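Local structure of HTH-type transcriptional regulator MmpR5 (Mycobacterium tuberculosis, 4NB5) at residues M17-Q22 against L43-P48; T33-R38 against T58-S63; R38-L43 against F77-R82; D116-G121 against R137-L142. The protein represses transcription by binding directly to promoter regions, controlling its own expression and that of the MmpS-MmpL transport systems as a MarR-type homodimer. All blocks are in the same frame, centred on the assembly; numbering follows the deposited sequence. Where two conformers were deposited one is given.

Contact 1 (M17-Q22 against L43-P48)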
loop_
_atom_site.group_PDB
_atom_site.type_symbol
_atom_site.label_atom_id
_atom_site.label_comp_id
_atom_site.label_asym_id
_atom_site.label_seq_id
_atom_site.Cartn_x
_atom_site.Cartn_y
_atom_site.Cartn_z
ATOM N N MET B 17 14.972 -6.896 25.268
ATOM C CA MET B 17 15.679 -5.705 24.834
ATOM C C MET B 17 16.839 -6.056 23.907
ATOM O O MET B 17 17.173 -5.246 23.049
ATOM C CB MET B 17 16.116 -4.803 25.991
ATOM C CG MET B 17 15.043 -3.789 26.414
ATOM S SD MET B 17 14.142 -2.959 25.065
ATOM C CE MET B 17 15.393 -1.867 24.386
ATOM N N GLU B 18 17.402 -7.257 24.020
ATOM C CA GLU B 18 18.433 -7.690 23.081
ATOM C C GLU B 18 17.840 -7.849 21.675
ATOM O O GLU B 18 18.466 -7.499 20.675
ATOM C CB GLU B 18 19.067 -9.001 23.542
ATOM C CG GLU B 18 20.174 -9.504 22.631
ATOM C CD GLU B 18 20.889 -10.715 23.197
ATOM O OE1 GLU B 18 21.863 -11.181 22.567
ATOM O OE2 GLU B 18 20.479 -11.200 24.273
ATOM N N PHE B 19 16.623 -8.375 21.603
ATOM C CA PHE B 19 15.927 -8.503 20.326
ATOM C C PHE B 19 15.646 -7.118 19.725
ATOM O O PHE B 19 15.892 -6.871 18.539
ATOM C CB PHE B 19 14.622 -9.279 20.519
ATOM C CG PHE B 19 13.705 -9.215 19.338
ATOM C CD1 PHE B 19 13.982 -9.938 18.189
ATOM C CD2 PHE B 19 12.573 -8.418 19.372
ATOM C CE1 PHE B 19 13.141 -9.865 17.100
ATOM C CE2 PHE B 19 11.734 -8.337 18.291
ATOM C CZ PHE B 19 12.015 -9.057 17.153
ATOM N N VAL B 20 15.113 -6.218 20.546
ATOM C CA VAL B 20 14.789 -4.870 20.102
ATOM C C VAL B 20 16.050 -4.165 19.596
ATOM O O VAL B 20 16.054 -3.545 18.529
ATOM C CB VAL B 20 14.132 -4.062 21.235
ATOM C CG1 VAL B 20 14.047 -2.582 20.876
ATOM C CG2 VAL B 20 12.754 -4.612 21.533
ATOM N N GLU B 21 17.137 -4.292 20.353
ATOM C CA GLU B 21 18.413 -3.703 19.962
ATOM C C GLU B 21 18.874 -4.247 18.610
ATOM O O GLU B 21 19.347 -3.501 17.748
ATOM C CB GLU B 21 19.464 -4.020 21.024
ATOM C CG GLU B 21 20.823 -3.416 20.763
ATOM C CD GLU B 21 20.878 -1.954 21.145
ATOM O OE1 GLU B 21 21.995 -1.394 21.167
ATOM O OE2 GLU B 21 19.805 -1.371 21.426
ATOM N N GLN B 22 18.736 -5.555 18.422
ATOM C CA GLN B 22 19.213 -6.181 17.197
ATOM C C GLN B 22 18.357 -5.792 16.004
ATOM O O GLN B 22 18.867 -5.630 14.898
ATOM C CB GLN B 22 19.309 -7.700 17.361
ATOM C CG GLN B 22 20.510 -8.097 18.203
ATOM C CD GLN B 22 20.599 -9.591 18.455
ATOM O OE1 GLN B 22 20.735 -10.029 19.596
ATOM N NE2 GLN B 22 20.553 -10.377 17.387
ATOM N N LEU B 43 7.072 -3.478 18.913
ATOM C CA LEU B 43 5.672 -3.804 18.613
ATOM C C LEU B 43 5.467 -5.278 18.288
ATOM O O LEU B 43 4.336 -5.766 18.281
ATOM C CB LEU B 43 5.141 -2.912 17.485
ATOM C CG LEU B 43 4.958 -1.449 17.888
ATOM C CD1 LEU B 43 4.724 -0.580 16.675
ATOM C CD2 LEU B 43 3.795 -1.295 18.870
ATOM N N LEU B 44 6.558 -5.993 18.033
ATOM C CA LEU B 44 6.514 -7.434 17.832
ATOM C C LEU B 44 6.456 -8.230 19.140
ATOM O O LEU B 44 6.026 -9.374 19.143
ATOM C CB LEU B 44 7.742 -7.881 17.035
ATOM C CG LEU B 44 7.557 -7.740 15.530
ATOM C CD1 LEU B 44 8.897 -7.600 14.846
ATOM C CD2 LEU B 44 6.820 -8.919 14.959
ATOM N N VAL B 45 6.896 -7.631 20.245
ATOM C CA VAL B 45 7.009 -8.378 21.497
ATOM C C VAL B 45 6.275 -7.758 22.676
ATOM O O VAL B 45 6.157 -8.393 23.717
ATOM C CB VAL B 45 8.483 -8.570 21.925
ATOM C CG1 VAL B 45 9.222 -9.420 20.907
ATOM C CG2 VAL B 45 9.170 -7.228 22.121
ATOM N N CYS B 46 5.798 -6.527 22.534
ATOM C CA CYS B 46 5.182 -5.839 23.664
ATOM C C CYS B 46 3.853 -6.472 24.079
ATOM O O CYS B 46 3.202 -7.184 23.310
ATOM C CB CYS B 46 4.978 -4.360 23.337
ATOM S SG CYS B 46 3.899 -4.074 21.922
ATOM N N ASP B 47 3.465 -6.208 25.321
ATOM C CA ASP B 47 2.195 -6.675 25.850
ATOM C C ASP B 47 1.670 -5.572 26.758
ATOM O O ASP B 47 2.361 -5.171 27.689
ATOM C CB ASP B 47 2.396 -7.959 26.646
ATOM C CG ASP B 47 1.095 -8.522 27.173
ATOM O OD1 ASP B 47 0.161 -8.698 26.369
ATOM O OD2 ASP B 47 1.006 -8.781 28.391
ATOM N N PRO B 48 0.472 -5.042 26.464
ATOM C CA PRO B 48 -0.412 -5.435 25.365
ATOM C C PRO B 48 0.148 -5.046 24.009
ATOM O O PRO B 48 1.052 -4.213 23.923
ATOM C CB PRO B 48 -1.695 -4.645 25.652
ATOM C CG PRO B 48 -1.237 -3.449 26.382
ATOM C CD PRO B 48 -0.072 -3.899 27.218
#
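F19 is the first residue of 17-22 to touch 43-48, and it meets two side chains there. Its CG lies anti to the backbone N (chi1 168°), which turns the ring toward the end of helix 34-45. The ring side at CD2 and CE2 runs alongside V45, and CE2 is 3.8 Å from V45 CG1. V45 approaches the ring obliquely. L44 comes in at the ring edge, near its plane, with F19 CZ 4.1 Å from L44 CD1. F19 and L44 cross at about a right angle. The next residue, V20, adds a looser touch between methyl groups, CG2 to V45 CG2 at 4.5 Å.

The contact joins the N-terminal helix of the MarR fold, 16-28, to the C-terminal end of helix 34-45 beside the dimer interface. G121 of the second subunit packs on F19 and its L136 on V45. R135 and R132 of that subunit donate to the backbone oxygens of L43, V45 and C46, so the helix end is also tied into the dimer. Between the two segments the chemistry is purely apolar. All four touching side chains are buried, which implies that shape and exclusion of water, not polar bonding, hold the helices together here.

Contact 2 (T33-R38 against T58-S63)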
loop_
_atom_site.group_PDB
_atom_site.type_symbol
_atom_site.label_atom_id
_atom_site.label_comp_id
_atom_site.label_asym_id
_atom_site.label_seq_id
_atom_site.Cartn_x
_atom_site.Cartn_y
_atom_site.Cartn_z
ATOM N N THR B 33 16.564 4.038 9.757
ATOM C CA THR B 33 16.845 4.541 11.095
ATOM C C THR B 33 16.825 3.428 12.143
ATOM O O THR B 33 16.013 2.499 12.081
ATOM C CB THR B 33 15.834 5.612 11.542
ATOM O OG1 THR B 33 14.540 5.018 11.688
ATOM C CG2 THR B 33 15.767 6.750 10.533
ATOM N N ARG B 34 17.721 3.547 13.111
ATOM C CA ARG B 34 17.789 2.613 14.221
ATOM C C ARG B 34 16.465 2.613 14.983
ATOM O O ARG B 34 15.959 1.559 15.369
ATOM C CB ARG B 34 18.952 2.994 15.149
ATOM C CG ARG B 34 19.196 2.029 16.288
ATOM C CD ARG B 34 20.457 2.378 17.078
ATOM N NE ARG B 34 21.663 2.132 16.288
ATOM C CZ ARG B 34 22.212 0.930 16.108
ATOM N NH1 ARG B 34 21.671 -0.152 16.656
ATOM N NH2 ARG B 34 23.306 0.805 15.370
ATOM N N LEU B 35 15.888 3.793 15.183
ATOM C CA LEU B 35 14.661 3.891 15.971
ATOM C C LEU B 35 13.490 3.171 15.304
ATOM O O LEU B 35 12.669 2.556 15.985
ATOM C CB LEU B 35 14.314 5.350 16.273
ATOM C CG LEU B 35 13.055 5.583 17.114
ATOM C CD1 LEU B 35 13.058 4.754 18.393
ATOM C CD2 LEU B 35 12.957 7.068 17.442
ATOM N N ALA B 36 13.411 3.225 13.974
ATOM C CA ALA B 36 12.374 2.489 13.263
ATOM C C ALA B 36 12.485 0.987 13.528
ATOM O O ALA B 36 11.479 0.321 13.756
ATOM C CB ALA B 36 12.450 2.770 11.773
ATOM N N GLY B 37 13.704 0.459 13.476
ATOM C CA GLY B 37 13.936 -0.944 13.763
ATOM C C GLY B 37 13.559 -1.319 15.189
ATOM O O GLY B 37 12.935 -2.353 15.424
ATOM N N ARG B 38 13.962 -0.480 16.142
ATOM C CA ARG B 38 13.647 -0.728 17.552
ATOM C C ARG B 38 12.146 -0.666 17.797
ATOM O O ARG B 38 11.595 -1.487 18.535
ATOM C CB ARG B 38 14.386 0.271 18.450
ATOM C CG ARG B 38 15.898 0.096 18.444
ATOM C CD ARG B 38 16.596 1.212 19.225
ATOM N NE ARG B 38 16.277 1.142 20.651
ATOM C CZ ARG B 38 15.900 2.172 21.409
ATOM N NH1 ARG B 38 15.782 3.397 20.907
ATOM N NH2 ARG B 38 15.639 1.967 22.694
ATOM N N THR B 58 8.561 6.261 26.039
ATOM C CA THR B 58 9.139 5.906 27.332
ATOM C C THR B 58 9.983 4.634 27.237
ATOM O O THR B 58 11.131 4.599 27.686
ATOM C CB THR B 58 8.043 5.714 28.394
ATOM O OG1 THR B 58 7.410 6.970 28.654
ATOM C CG2 THR B 58 8.630 5.184 29.691
ATOM N N ALA B 59 9.408 3.604 26.627
ATOM C CA ALA B 59 10.045 2.293 26.527
ATOM C C ALA B 59 11.356 2.347 25.747
ATOM O O ALA B 59 12.316 1.637 26.076
ATOM C CB ALA B 59 9.086 1.305 25.867
ATOM N N LEU B 60 11.385 3.179 24.713
ATOM C CA LEU B 60 12.521 3.248 23.794
ATOM C C LEU B 60 13.458 4.426 24.083
ATOM O O LEU B 60 14.409 4.666 23.339
ATOM C CB LEU B 60 12.003 3.332 22.351
ATOM C CG LEU B 60 11.159 2.128 21.931
ATOM C CD1 LEU B 60 10.565 2.321 20.533
ATOM C CD2 LEU B 60 11.994 0.856 21.994
ATOM N N ALA B 61 13.192 5.160 25.162
ATOM C CA ALA B 61 14.009 6.315 25.510
ATOM C C ALA B 61 14.109 7.254 24.310
ATOM O O ALA B 61 15.190 7.725 23.968
ATOM C CB ALA B 61 15.397 5.875 25.957
ATOM N N ALA B 62 12.968 7.507 23.677
ATOM C CA ALA B 62 12.931 8.306 22.462
ATOM C C ALA B 62 12.085 9.566 22.632
ATOM O O ALA B 62 11.298 9.682 23.576
ATOM C CB ALA B 62 12.400 7.465 21.306
ATOM N N SER B 63 12.253 10.509 21.708
ATOM C CA SER B 63 11.442 11.720 21.690
ATOM C C SER B 63 10.101 11.443 21.024
ATOM O O SER B 63 9.964 10.485 20.262
ATOM C CB SER B 63 12.169 12.832 20.937
ATOM O OG SER B 63 12.282 12.523 19.562
HETATM O O HOH W 1 16.689 6.378 22.121
#
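R38 leaves helix 34-45 with its CG anti to the carbonyl carbon, and a bend at chi3 (66°) carries the guanidinium to L60. L35 has its CG anti to the backbone N instead, which lays its two methyls against L60 and A62.

The guanidinium grips one atom, L60 O, end-on with two nitrogens. NH1 bonds to L60 O at 3.1 Å, in the carbonyl plane and on a lone pair. NH2 bonds to the same L60 O at 3.0 Å, but from above the carbonyl plane. Neither bond is straight, with N-H...O angles of 144° and 146°. The oxygen lies near the guanidinium plane, so the pair of bonds limits rotation of the group. L60 CD2 lies over one guanidinium face, displaced toward its rim, 3.9 Å from R38 NH2. Water 1 donates to A61 O and takes a weak bond from R38 NH1.

The apolar part lies beside it. A62 CB meets both L35 methyls, with L35 CD2 at 3.9 Å, and L35 CD1 is 4.1 Å from L60 CD1.

A61 has positive phi in a Schellman motif that ends helix 53-59, and S63 caps helix 64-77 through G66 N. R38 therefore holds the turn between these two helices, probably the turn of the helix-turn-helix DNA-binding motif, as in MarR-type regulators.

Contact 3 (R38-L43 against F77-R82). With 2JT (1,3-dihydroxypropan-2-yl octadecanoate), chain E.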
loop_
_atom_site.group_PDB
_atom_site.type_symbol
_atom_site.label_atom_id
_atom_site.label_comp_id
_atom_site.label_asym_id
_atom_site.label_seq_id
_atom_site.Cartn_x
_atom_site.Cartn_y
_atom_site.Cartn_z
ATOM N N ARG B 38 13.962 -0.480 16.142
ATOM C CA ARG B 38 13.647 -0.728 17.552
ATOM C C ARG B 38 12.146 -0.666 17.797
ATOM O O ARG B 38 11.595 -1.487 18.535
ATOM C CB ARG B 38 14.386 0.271 18.450
ATOM C CG ARG B 38 15.898 0.096 18.444
ATOM C CD ARG B 38 16.596 1.212 19.225
ATOM N NE ARG B 38 16.277 1.142 20.651
ATOM C CZ ARG B 38 15.900 2.172 21.409
ATOM N NH1 ARG B 38 15.782 3.397 20.907
ATOM N NH2 ARG B 38 15.639 1.967 22.694
ATOM N N LEU B 39 11.482 0.304 17.166
ATOM C CA LEU B 39 10.031 0.432 17.261
ATOM C C LEU B 39 9.304 -0.795 16.705
ATOM O O LEU B 39 8.372 -1.309 17.334
ATOM C CB LEU B 39 9.553 1.712 16.569
ATOM C CG LEU B 39 8.037 1.903 16.549
ATOM C CD1 LEU B 39 7.457 1.861 17.952
ATOM C CD2 LEU B 39 7.673 3.213 15.865
ATOM N N LEU B 40 9.735 -1.283 15.541
ATOM C CA LEU B 40 9.135 -2.482 14.977
ATOM C C LEU B 40 9.378 -3.666 15.908
ATOM O O LEU B 40 8.473 -4.445 16.185
ATOM C CB LEU B 40 9.694 -2.764 13.586
ATOM C CG LEU B 40 9.156 -4.022 12.895
ATOM C CD1 LEU B 40 7.639 -4.004 12.799
ATOM C CD2 LEU B 40 9.765 -4.189 11.517
ATOM N N GLY B 41 10.606 -3.797 16.400
ATOM C CA GLY B 41 10.920 -4.861 17.335
ATOM C C GLY B 41 10.051 -4.813 18.586
ATOM O O GLY B 41 9.526 -5.834 19.029
ATOM N N TRP B 42 9.904 -3.627 19.162
ATOM C CA TRP B 42 9.065 -3.459 20.336
ATOM C C TRP B 42 7.620 -3.888 20.053
ATOM O O TRP B 42 7.008 -4.594 20.848
ATOM C CB TRP B 42 9.103 -2.009 20.827
ATOM C CG TRP B 42 8.313 -1.792 22.085
ATOM C CD1 TRP B 42 7.081 -1.218 22.187
ATOM C CD2 TRP B 42 8.707 -2.142 23.422
ATOM N NE1 TRP B 42 6.682 -1.189 23.504
ATOM C CE2 TRP B 42 7.657 -1.749 24.273
ATOM C CE3 TRP B 42 9.845 -2.737 23.969
ATOM C CZ2 TRP B 42 7.717 -1.942 25.655
ATOM C CZ3 TRP B 42 9.895 -2.930 25.344
ATOM C CH2 TRP B 42 8.834 -2.535 26.167
ATOM N N LEU B 43 7.072 -3.478 18.913
ATOM C CA LEU B 43 5.672 -3.804 18.613
ATOM C C LEU B 43 5.467 -5.278 18.288
ATOM O O LEU B 43 4.336 -5.766 18.281
ATOM C CB LEU B 43 5.141 -2.912 17.485
ATOM C CG LEU B 43 4.958 -1.449 17.888
ATOM C CD1 LEU B 43 4.724 -0.580 16.675
ATOM C CD2 LEU B 43 3.795 -1.295 18.870
ATOM N N PHE B 77 5.487 1.351 5.254
ATOM C CA PHE B 77 6.030 0.037 4.911
ATOM C C PHE B 77 4.986 -1.083 5.045
ATOM O O PHE B 77 5.169 -2.172 4.498
ATOM C CB PHE B 77 7.256 -0.294 5.765
ATOM C CG PHE B 77 8.467 0.545 5.453
ATOM C CD1 PHE B 77 8.582 1.218 4.245
ATOM C CD2 PHE B 77 9.492 0.658 6.377
ATOM C CE1 PHE B 77 9.704 1.987 3.966
ATOM C CE2 PHE B 77 10.613 1.425 6.103
ATOM C CZ PHE B 77 10.718 2.090 4.897
ATOM N N GLY B 78 3.903 -0.823 5.770
ATOM C CA GLY B 78 2.806 -1.763 5.855
ATOM C C GLY B 78 2.815 -2.619 7.109
ATOM O O GLY B 78 1.995 -3.524 7.237
ATOM N N PHE B 79 3.724 -2.338 8.041
ATOM C CA PHE B 79 3.891 -3.224 9.194
ATOM C C PHE B 79 2.988 -2.907 10.377
ATOM O O PHE B 79 2.577 -3.820 11.094
ATOM C CB PHE B 79 5.340 -3.215 9.697
ATOM C CG PHE B 79 6.336 -3.767 8.714
ATOM C CD1 PHE B 79 6.266 -5.086 8.304
ATOM C CD2 PHE B 79 7.356 -2.971 8.222
ATOM C CE1 PHE B 79 7.183 -5.597 7.400
ATOM C CE2 PHE B 79 8.279 -3.479 7.322
ATOM C CZ PHE B 79 8.186 -4.799 6.913
ATOM N N ILE B 80 2.713 -1.626 10.610
ATOM C CA ILE B 80 1.934 -1.231 11.778
ATOM C C ILE B 80 0.752 -0.354 11.404
ATOM O O ILE B 80 0.644 0.119 10.274
ATOM C CB ILE B 80 2.803 -0.508 12.840
ATOM C CG1 ILE B 80 3.094 0.940 12.429
ATOM C CG2 ILE B 80 4.082 -1.294 13.093
ATOM C CD1 ILE B 80 3.861 1.740 13.498
ATOM N N GLU B 81 -0.145 -0.164 12.366
ATOM C CA GLU B 81 -1.344 0.630 12.150
ATOM C C GLU B 81 -1.555 1.602 13.294
ATOM O O GLU B 81 -1.140 1.361 14.431
ATOM C CB GLU B 81 -2.568 -0.268 12.017
ATOM C CG GLU B 81 -2.844 -1.119 13.235
ATOM C CD GLU B 81 -3.800 -2.261 12.948
ATOM O OE1 GLU B 81 -4.126 -2.482 11.767
ATOM O OE2 GLU B 81 -4.222 -2.938 13.909
ATOM N N ARG B 82 -2.200 2.710 12.959
ATOM C CA ARG B 82 -2.640 3.695 13.924
ATOM C C ARG B 82 -4.019 3.283 14.418
ATOM O O ARG B 82 -4.848 2.805 13.639
ATOM C CB ARG B 82 -2.705 5.057 13.235
ATOM C CG ARG B 82 -2.913 6.248 14.153
ATOM C CD ARG B 82 -2.957 7.540 13.344
ATOM N NE ARG B 82 -1.751 7.713 12.532
ATOM C CZ ARG B 82 -0.630 8.285 12.961
ATOM N NH1 ARG B 82 -0.544 8.750 14.203
ATOM N NH2 ARG B 82 0.413 8.394 12.149
HETATM C C10 2JT E . 12.279 -3.950 6.071
HETATM C C13 2JT E . 15.583 -3.032 3.955
HETATM C C15 2JT E . 16.471 -5.093 2.873
HETATM C C17 2JT E . 18.531 -5.321 1.541
HETATM C C20 2JT E . 21.454 -7.189 3.192
HETATM C C21 2JT E . 21.826 -8.441 2.519
HETATM C C22 2JT E . 22.015 -9.582 3.533
HETATM C C24 2JT E . 23.064 -10.200 5.664
HETATM O O01 2JT E . 11.885 -3.717 2.975
HETATM C C02 2JT E . 11.205 -4.334 3.745
HETATM O O03 2JT E . 9.959 -3.816 3.839
HETATM C C04 2JT E . 8.845 -4.363 3.671
HETATM C C05 2JT E . 8.950 -5.538 2.744
HETATM O O06 2JT E . 8.599 -6.695 3.390
HETATM C C07 2JT E . 8.163 -3.056 3.086
HETATM O O08 2JT E . 7.026 -3.295 2.788
HETATM C C09 2JT E . 11.685 -5.032 5.064
HETATM C C11 2JT E . 13.795 -3.762 5.882
HETATM C C12 2JT E . 14.140 -3.411 4.366
HETATM C C14 2JT E . 15.976 -3.669 2.639
HETATM C C16 2JT E . 17.123 -5.697 1.721
HETATM C C18 2JT E . 19.381 -5.748 2.633
HETATM C C19 2JT E . 20.827 -6.135 2.241
HETATM C C23 2JT E . 23.197 -9.496 4.391
HETATM C C25 2JT E . 24.189 -9.652 6.541
#
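L43 with I80 and L40 with F79 make the tight core of this contact, where helix 34-45 packs on the start of strand 80-83 in the winged helix-turn-helix domain of the MarR fold. L43 CD1 is 3.7 Å from I80 CG2, and the two side chains cross at about a right angle. I80 CD1 also touches that L43 methyl, so one leucine branch meets two ends of the isoleucine. The first torsion of I80 (chi1 77°) turns its CG2 toward L43 CD1. L74 and I75 of helix 64-77 and L95 of strand 92-95 pack on I80 as well. L40 CD1 sits 3.9 Å from F79 CB.

Two touches are looser. L40 CD1 is a longer 4.5 Å from I80 CG2, and L40 CD2 lies over one face of the F79 ring, displaced toward its rim. The four side chains that meet across the segments are all buried. On the solvent side, E81 is partly exposed and R82, farther along the strand, is exposed.

L40 meets F79 at its CB and over one face; the bound 1,3-dihydroxypropan-2-yl octadecanoate meets it at CZ and CE2. F77 also lines this pocket. G78 follows it, and its positive phi ends helix 64-77 in a Schellman motif. The ligand's polar head is held by G103 and E104 of the same chain and R107 of the second subunit. Its glycerol carbon C04 comes to 3.3 Å from F79 CZ.

Contact 4 (D116-G121 against R137-L142)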
loop_
_atom_site.group_PDB
_atom_site.type_symbol
_atom_site.label_atom_id
_atom_site.label_comp_id
_atom_site.label_asym_id
_atom_site.label_seq_id
_atom_site.Cartn_x
_atom_site.Cartn_y
_atom_site.Cartn_z
ATOM N N ASP B 116 7.101 1.050 -13.597
ATOM C CA ASP B 116 6.656 2.250 -14.285
ATOM C C ASP B 116 7.840 3.189 -14.515
ATOM O O ASP B 116 7.934 3.847 -15.554
ATOM C CB ASP B 116 5.555 2.956 -13.483
ATOM C CG ASP B 116 4.189 2.308 -13.667
ATOM O OD1 ASP B 116 3.984 1.605 -14.683
ATOM O OD2 ASP B 116 3.312 2.502 -12.792
ATOM N N LEU B 117 8.745 3.258 -13.545
ATOM C CA LEU B 117 9.930 4.095 -13.702
ATOM C C LEU B 117 10.833 3.561 -14.809
ATOM O O LEU B 117 11.437 4.333 -15.554
ATOM C CB LEU B 117 10.698 4.231 -12.381
ATOM C CG LEU B 117 9.960 5.065 -11.327
ATOM C CD1 LEU B 117 10.674 5.057 -9.988
ATOM C CD2 LEU B 117 9.777 6.505 -11.805
ATOM N N ALA B 118 10.925 2.242 -14.930
ATOM C CA ALA B 118 11.757 1.662 -15.976
ATOM C C ALA B 118 11.210 2.080 -17.335
ATOM O O ALA B 118 11.975 2.343 -18.268
ATOM C CB ALA B 118 11.809 0.161 -15.857
ATOM N N ASP B 119 9.883 2.165 -17.441
ATOM C CA ASP B 119 9.253 2.607 -18.687
ATOM C C ASP B 119 9.615 4.059 -19.022
ATOM O O ASP B 119 9.820 4.396 -20.195
ATOM C CB ASP B 119 7.724 2.454 -18.618
ATOM C CG ASP B 119 7.269 1.006 -18.635
ATOM O OD1 ASP B 119 8.018 0.135 -19.132
ATOM O OD2 ASP B 119 6.147 0.742 -18.150
ATOM N N VAL B 120 9.694 4.911 -18.003
ATOM C CA VAL B 120 10.122 6.296 -18.177
ATOM C C VAL B 120 11.528 6.316 -18.751
ATOM O O VAL B 120 11.823 7.064 -19.682
ATOM C CB VAL B 120 10.130 7.064 -16.840
ATOM C CG1 VAL B 120 10.789 8.444 -16.993
ATOM C CG2 VAL B 120 8.712 7.203 -16.287
ATOM N N GLY B 121 12.401 5.498 -18.172
ATOM C CA GLY B 121 13.779 5.433 -18.618
ATOM C C GLY B 121 13.893 4.932 -20.047
ATOM O O GLY B 121 14.696 5.450 -20.834
ATOM N N ARG B 137 15.516 -2.841 -19.705
ATOM C CA ARG B 137 14.632 -3.924 -20.126
ATOM C C ARG B 137 14.706 -5.079 -19.137
ATOM O O ARG B 137 13.680 -5.678 -18.798
ATOM C CB ARG B 137 14.964 -4.417 -21.537
ATOM C CG ARG B 137 14.571 -3.447 -22.629
ATOM C CD ARG B 137 14.590 -4.109 -24.018
ATOM N NE ARG B 137 15.926 -4.574 -24.396
ATOM C CZ ARG B 137 16.858 -3.816 -24.979
ATOM N NH1 ARG B 137 16.618 -2.546 -25.263
ATOM N NH2 ARG B 137 18.041 -4.331 -25.277
ATOM N N GLU B 138 15.914 -5.396 -18.680
ATOM C CA GLU B 138 16.120 -6.460 -17.703
ATOM C C GLU B 138 15.428 -6.134 -16.378
ATOM O O GLU B 138 14.793 -6.999 -15.769
ATOM C CB GLU B 138 17.617 -6.711 -17.485
ATOM C CG GLU B 138 18.318 -7.373 -18.678
ATOM C CD GLU B 138 19.819 -7.546 -18.476
ATOM O OE1 GLU B 138 20.376 -6.967 -17.516
ATOM O OE2 GLU B 138 20.444 -8.262 -19.286
ATOM N N MET B 139 15.558 -4.885 -15.939
ATOM C CA MET B 139 14.881 -4.393 -14.738
ATOM C C MET B 139 13.372 -4.576 -14.866
ATOM O O MET B 139 12.717 -5.180 -14.008
ATOM C CB MET B 139 15.182 -2.908 -14.575
ATOM C CG MET B 139 14.452 -2.205 -13.444
ATOM S SD MET B 139 14.865 -0.448 -13.428
ATOM C CE MET B 139 13.871 0.150 -12.054
ATOM N N ARG B 140 12.826 -4.033 -15.945
ATOM C CA ARG B 140 11.385 -4.101 -16.211
ATOM C C ARG B 140 10.873 -5.540 -16.191
ATOM O O ARG B 140 9.864 -5.849 -15.529
ATOM C CB ARG B 140 11.078 -3.463 -17.572
ATOM C CG ARG B 140 9.599 -3.483 -17.959
ATOM C CD ARG B 140 9.430 -3.229 -19.456
ATOM N NE ARG B 140 10.174 -4.203 -20.257
ATOM C CZ ARG B 140 10.454 -4.065 -21.552
ATOM N NH1 ARG B 140 10.060 -2.989 -22.220
ATOM N NH2 ARG B 140 11.142 -5.007 -22.184
ATOM N N ASP B 141 11.570 -6.421 -16.903
ATOM C CA ASP B 141 11.143 -7.810 -17.057
ATOM C C ASP B 141 11.233 -8.593 -15.748
ATOM O O ASP B 141 10.346 -9.385 -15.439
ATOM C CB ASP B 141 11.977 -8.519 -18.127
ATOM C CG ASP B 141 11.751 -7.955 -19.524
ATOM O OD1 ASP B 141 10.785 -7.187 -19.719
ATOM O OD2 ASP B 141 12.545 -8.295 -20.425
ATOM N N LEU B 142 12.307 -8.388 -14.989
ATOM C CA LEU B 142 12.453 -9.062 -13.696
ATOM C C LEU B 142 11.359 -8.611 -12.733
ATOM O O LEU B 142 10.741 -9.434 -12.036
ATOM C CB LEU B 142 13.840 -8.787 -13.101
ATOM C CG LEU B 142 14.240 -9.492 -11.795
ATOM C CD1 LEU B 142 13.613 -8.823 -10.576
ATOM C CD2 LEU B 142 13.884 -10.965 -11.845
HETATM O O HOH W 2 8.133 -0.928 -21.468
#
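A118 points its CB at the opposing helix and meets two side chains there. M139 has CG anti to its backbone N (chi1 175°) and runs extended from there, which sets SD 4.0 Å from A118 CB. R140 comes in at its base, with its CB 4.1 Å from the same A118 CB. The small alanine fits a close approach of the backbones: the CA atoms of A118 and R140 are 5.8 Å apart. The axes of the segments 116-121 and 137-142 pass at 9.0 Å and run nearly antiparallel, at 157°.

D119 and R140 cross at about a right angle, with carboxylate and guanidinium planes 60° apart. They do not pair directly. D119 OD1 lies 3.7 Å from R140 CD, against the aliphatic part of the chain. Water 2 joins the charged ends, donating to D119 OD1 and accepting from R140 NH1. The bend of R140 at chi3 turns its guanidinium to D141 on its own helix, where NE and D141 OD1 form a salt bridge of 3.1 Å.

Helices 99-124 and 134-159 pack as an antiparallel pair, which in MarR-type regulators belongs to the dimerisation region. F100 of the second subunit packs on M139. The chemistry is split: an apolar touch at A118 and M139, and an acid and base beside it. D119 OD1 and R140 NH1 are 4.8 Å apart, so the opposite charges probably attract through the bridging water.

Contacts 1, 2 and 3 all use helix 34-45 and touch one another, with centres 10 to 11 Å apart. Contact 4 stands apart on helices 99-124 and 134-159, its centre 31 Å or more from the others. Contacts 1 and 3 are fully buried and apolar, and they share L43. Contacts 2 and 4 are only partly buried, and each includes a water that bridges its two segments. Contact 2 adds direct arginine-to-carbonyl bonds; its R38 also belongs to the helical segment of contact 3. In contact 4 the water lies between opposite charges. The second subunit touches contacts 1, 3 and 4, whereas no other chain of the assembly touches the segments of contact 2.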